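Local coordinates for LPXTG cell wall surface protein (Streptococcus gordonii, PDB 7AVK) that probably helps hold the adhesive part of a wall-linked streptococcal surface protein away from the cell, as one of its tandem SHIRT domains, at residues A[39-49]-A[72-80]. Residues are numbered along the deposited sequence; the frame is centred on the assembly and turned at random.
Sequences VTPTQPSQTEV and DVKFVGTWE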
loop_
_atom_site.group_PDB
_atom_site.type_symbol
_atom_site.label_atom_id
_atom_site.label_comp_id
_atom_site.label_asym_id
_atom_site.label_seq_id
_atom_site.Cartn_x
_atom_site.Cartn_y
_atom_site.Cartn_z
ATOM N N VAL A 39 -7.449 -8.952 -8.288
ATOM C CA VAL A 39 -6.214 -8.176 -8.127
ATOM C C VAL A 39 -5.632 -8.376 -6.739
ATOM O O VAL A 39 -6.341 -8.470 -5.753
ATOM C CB VAL A 39 -6.288 -6.702 -8.578
ATOM C CG1 VAL A 39 -6.505 -6.609 -10.034
ATOM C CG2 VAL A 39 -7.406 -5.996 -7.900
ATOM N N THR A 40 -4.289 -8.373 -6.686
ATOM C CA THR A 40 -3.519 -8.551 -5.498
ATOM C C THR A 40 -2.624 -7.344 -5.369
ATOM O O THR A 40 -2.021 -6.935 -6.381
ATOM C CB THR A 40 -2.642 -9.827 -5.698
ATOM O OG1 THR A 40 -3.445 -10.896 -6.178
ATOM C CG2 THR A 40 -1.867 -10.169 -4.456
ATOM N N PRO A 41 -2.497 -6.738 -4.190
ATOM C CA PRO A 41 -1.684 -5.528 -4.080
ATOM C C PRO A 41 -0.213 -5.824 -4.369
ATOM O O PRO A 41 0.315 -6.881 -4.064
ATOM C CB PRO A 41 -1.895 -5.057 -2.646
ATOM C CG PRO A 41 -2.246 -6.337 -1.891
ATOM C CD PRO A 41 -3.079 -7.124 -2.886
ATOM N N THR A 42 0.467 -4.820 -4.940
ATOM C CA THR A 42 1.892 -4.920 -5.168
ATOM C C THR A 42 2.640 -4.778 -3.852
ATOM O O THR A 42 2.386 -3.856 -3.085
ATOM C CB THR A 42 2.320 -3.815 -6.136
ATOM O OG1 THR A 42 1.551 -3.930 -7.333
ATOM C CG2 THR A 42 3.810 -3.836 -6.421
ATOM N N GLN A 43 3.597 -5.672 -3.603
ATOM C CA GLN A 43 4.424 -5.551 -2.424
ATOM C C GLN A 43 5.311 -4.319 -2.526
ATOM O O GLN A 43 5.919 -4.081 -3.589
ATOM C CB GLN A 43 5.308 -6.770 -2.227
ATOM C CG GLN A 43 4.558 -8.027 -1.824
ATOM C CD GLN A 43 4.039 -7.872 -0.440
ATOM O OE1 GLN A 43 2.798 -7.997 -0.178
ATOM N NE2 GLN A 43 4.945 -7.646 0.507
ATOM N N PRO A 44 5.496 -3.556 -1.455
ATOM C CA PRO A 44 6.574 -2.547 -1.453
ATOM C C PRO A 44 7.899 -3.250 -1.723
ATOM O O PRO A 44 8.135 -4.341 -1.206
ATOM C CB PRO A 44 6.515 -1.937 -0.039
ATOM C CG PRO A 44 5.043 -2.319 0.435
ATOM C CD PRO A 44 4.810 -3.648 -0.164
ATOM N N SER A 45 8.796 -2.603 -2.467
ATOM C CA SER A 45 10.065 -3.235 -2.907
ATOM C C SER A 45 10.966 -3.482 -1.699
ATOM O O SER A 45 11.818 -4.359 -1.765
ATOM C CB SER A 45 10.737 -2.429 -3.954
ATOM O OG SER A 45 11.087 -1.160 -3.458
ATOM N N GLN A 46 10.825 -2.669 -0.663
ATOM C CA GLN A 46 11.479 -2.859 0.641
ATOM C C GLN A 46 10.364 -2.876 1.689
ATOM O O GLN A 46 9.413 -2.109 1.552
ATOM C CB GLN A 46 12.481 -1.746 0.940
ATOM C CG GLN A 46 13.539 -1.587 -0.131
ATOM C CD GLN A 46 14.434 -2.797 -0.254
ATOM O OE1 GLN A 46 14.596 -3.578 0.673
ATOM N NE2 GLN A 46 14.986 -2.985 -1.440
ATOM N N THR A 47 10.463 -3.711 2.705
ATOM C CA THR A 47 9.432 -3.781 3.762
ATOM C C THR A 47 9.973 -3.282 5.092
ATOM O O THR A 47 9.250 -3.363 6.071
ATOM C CB THR A 47 8.838 -5.186 3.834
ATOM O OG1 THR A 47 9.941 -6.070 4.016
ATOM C CG2 THR A 47 8.049 -5.527 2.593
ATOM N N GLU A 48 11.188 -2.746 5.124
ATOM C CA GLU A 48 11.782 -2.178 6.343
ATOM C C GLU A 48 12.565 -0.935 5.920
ATOM O O GLU A 48 13.319 -1.046 4.935
ATOM C CB GLU A 48 12.652 -3.215 7.050
ATOM C CG GLU A 48 12.980 -2.893 8.489
ATOM C CD GLU A 48 13.773 -3.987 9.185
ATOM O OE1 GLU A 48 14.535 -4.691 8.496
ATOM O OE2 GLU A 48 13.623 -4.146 10.405
ATOM N N VAL A 49 12.362 0.194 6.588
ATOM C CA VAL A 49 13.088 1.448 6.293
ATOM C C VAL A 49 13.687 1.909 7.612
ATOM O O VAL A 49 12.930 2.199 8.542
ATOM C CB VAL A 49 12.198 2.540 5.689
ATOM C CG1 VAL A 49 12.899 3.892 5.688
ATOM C CG2 VAL A 49 11.757 2.138 4.298
ATOM N N ASP A 72 -13.034 1.132 -9.328
ATOM C CA ASP A 72 -11.601 1.027 -9.117
ATOM C C ASP A 72 -11.362 0.596 -7.672
ATOM O O ASP A 72 -12.192 0.805 -6.809
ATOM C CB ASP A 72 -10.902 2.366 -9.361
ATOM C CG ASP A 72 -11.046 2.867 -10.731
ATOM O OD1 ASP A 72 -11.148 2.033 -11.648
ATOM O OD2 ASP A 72 -10.995 4.079 -10.944
ATOM N N VAL A 73 -10.202 -0.018 -7.434
ATOM C CA VAL A 73 -9.815 -0.710 -6.201
ATOM C C VAL A 73 -8.774 0.186 -5.523
ATOM O O VAL A 73 -7.898 0.693 -6.223
ATOM C CB VAL A 73 -9.226 -2.130 -6.504
ATOM C CG1 VAL A 73 -8.572 -2.763 -5.257
ATOM C CG2 VAL A 73 -10.341 -2.963 -7.069
ATOM N N LYS A 74 -8.803 0.293 -4.154
ATOM C CA LYS A 74 -7.701 0.862 -3.395
ATOM C C LYS A 74 -7.252 -0.138 -2.339
ATOM O O LYS A 74 -8.058 -0.617 -1.532
ATOM C CB LYS A 74 -8.081 2.181 -2.716
ATOM C CG LYS A 74 -6.931 2.759 -1.893
ATOM C CD LYS A 74 -7.206 4.071 -1.125
ATOM C CE LYS A 74 -7.443 5.236 -2.062
ATOM N NZ LYS A 74 -7.536 6.492 -1.308
ATOM N N PHE A 75 -5.950 -0.400 -2.312
ATOM C CA PHE A 75 -5.326 -1.175 -1.244
ATOM C C PHE A 75 -4.581 -0.206 -0.327
ATOM O O PHE A 75 -3.779 0.598 -0.793
ATOM C CB PHE A 75 -4.323 -2.164 -1.854
ATOM C CG PHE A 75 -4.980 -3.223 -2.676
ATOM C CD1 PHE A 75 -5.686 -4.257 -2.052
ATOM C CD2 PHE A 75 -4.856 -3.239 -4.060
ATOM C CE1 PHE A 75 -6.307 -5.286 -2.796
ATOM C CE2 PHE A 75 -5.445 -4.292 -4.810
ATOM C CZ PHE A 75 -6.181 -5.277 -4.167
ATOM N N VAL A 76 -4.853 -0.320 0.979
ATOM C CA VAL A 76 -4.248 0.547 2.005
ATOM C C VAL A 76 -3.228 -0.286 2.765
ATOM O O VAL A 76 -3.569 -1.324 3.360
ATOM C CB VAL A 76 -5.318 1.104 2.938
ATOM C CG1 VAL A 76 -4.650 1.926 4.044
ATOM C CG2 VAL A 76 -6.321 1.958 2.150
ATOM N N GLY A 77 -1.973 0.156 2.726
ATOM C CA GLY A 77 -0.876 -0.529 3.383
ATOM C C GLY A 77 -0.436 0.245 4.619
ATOM O O GLY A 77 -0.214 1.441 4.554
ATOM N N THR A 78 -0.242 -0.447 5.764
ATOM C CA THR A 78 0.075 0.146 7.035
ATOM C C THR A 78 1.543 -0.125 7.356
ATOM O O THR A 78 1.991 -1.292 7.249
ATOM C CB THR A 78 -0.800 -0.455 8.129
ATOM O OG1 THR A 78 -2.155 -0.109 7.849
ATOM C CG2 THR A 78 -0.427 0.055 9.496
ATOM N N TRP A 79 2.232 0.944 7.760
ATOM C CA TRP A 79 3.634 0.867 8.222
ATOM C C TRP A 79 3.573 1.110 9.719
ATOM O O TRP A 79 2.911 1.988 10.100
ATOM C CB TRP A 79 4.506 1.853 7.467
ATOM C CG TRP A 79 4.730 1.510 6.033
ATOM C CD1 TRP A 79 3.866 1.692 4.997
ATOM C CD2 TRP A 79 5.931 0.951 5.476
ATOM N NE1 TRP A 79 4.452 1.284 3.832
ATOM C CE2 TRP A 79 5.716 0.828 4.090
ATOM C CE3 TRP A 79 7.162 0.560 6.008
ATOM C CZ2 TRP A 79 6.684 0.308 3.233
ATOM C CZ3 TRP A 79 8.121 0.055 5.164
ATOM C CH2 TRP A 79 7.879 -0.069 3.797
ATOM N N GLU A 80 4.412 0.469 10.494
ATOM C CA GLU A 80 4.506 0.699 11.951
ATOM C C GLU A 80 5.881 1.280 12.262
ATOM O O GLU A 80 6.808 0.811 11.759
ATOM C CB GLU A 80 4.306 -0.600 12.720
ATOM C CG GLU A 80 3.024 -1.346 12.393
ATOM C CD GLU A 80 1.742 -0.746 12.940
ATOM O OE1 GLU A 80 1.817 0.224 13.706
ATOM O OE2 GLU A 80 0.672 -1.265 12.597
#
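The carbonyl oxygen of Q46 meets the rim of the W79 indole, its O lying 3.4 Å from CH2, close to the ring plane. No hydrogen bond joins 39-49 to 72-80, so this approach of a carbonyl to the slightly positive C-H edge of an aromatic ring is a polar touch in an otherwise largely apolar contact. T47 O comes in obliquely, 3.7 Å from W79 CZ3. Tryptophan suits the place because its long, flat side chain spans the distance from the strand to the loop: CG is anti to the carbonyl carbon (chi1 -70°), and the six-membered ring leads. P44, modelled in two conformers, lies alongside the indole and points the opposite way, in one of them with CB 4.0 Å from W79 CZ2; V49 adds a looser methyl contact through CG2.

At the other end F75 is sandwiched. P41 lays its ring over one face, with CD 3.8 Å from the F75 ring centroid and only 16° off the normal, a CH-pi contact; P41 CB sits 3.6 Å from F75 CG. Proline C-H groups beside the ring nitrogen are mildly polarised, which suits them to an aromatic face. V73 and V39 also have two conformers each; in those described here, V73 CG1 covers the opposite face and V39 CG2 lies 4.0 Å from F75 CZ.

This is hydrophobic core of the SHIRT domain, a member of the ubiquitin clan. The largely extended but kinked 39-49 segment runs alongside strand 73-82, in the same direction, over one face of the mixed sheet. F9 of strand 3-11 meets W79 edge-to-face, and V22 of helix 20-23 touches it. P41 and P44 rest on Y61 of strand 55-61, which like F58 and Q43 contributes to isothiocyanate binding, Q43 OE1 hydrogen-bonding the ligand, before strand 48-50 joins the sheet as an edge strand.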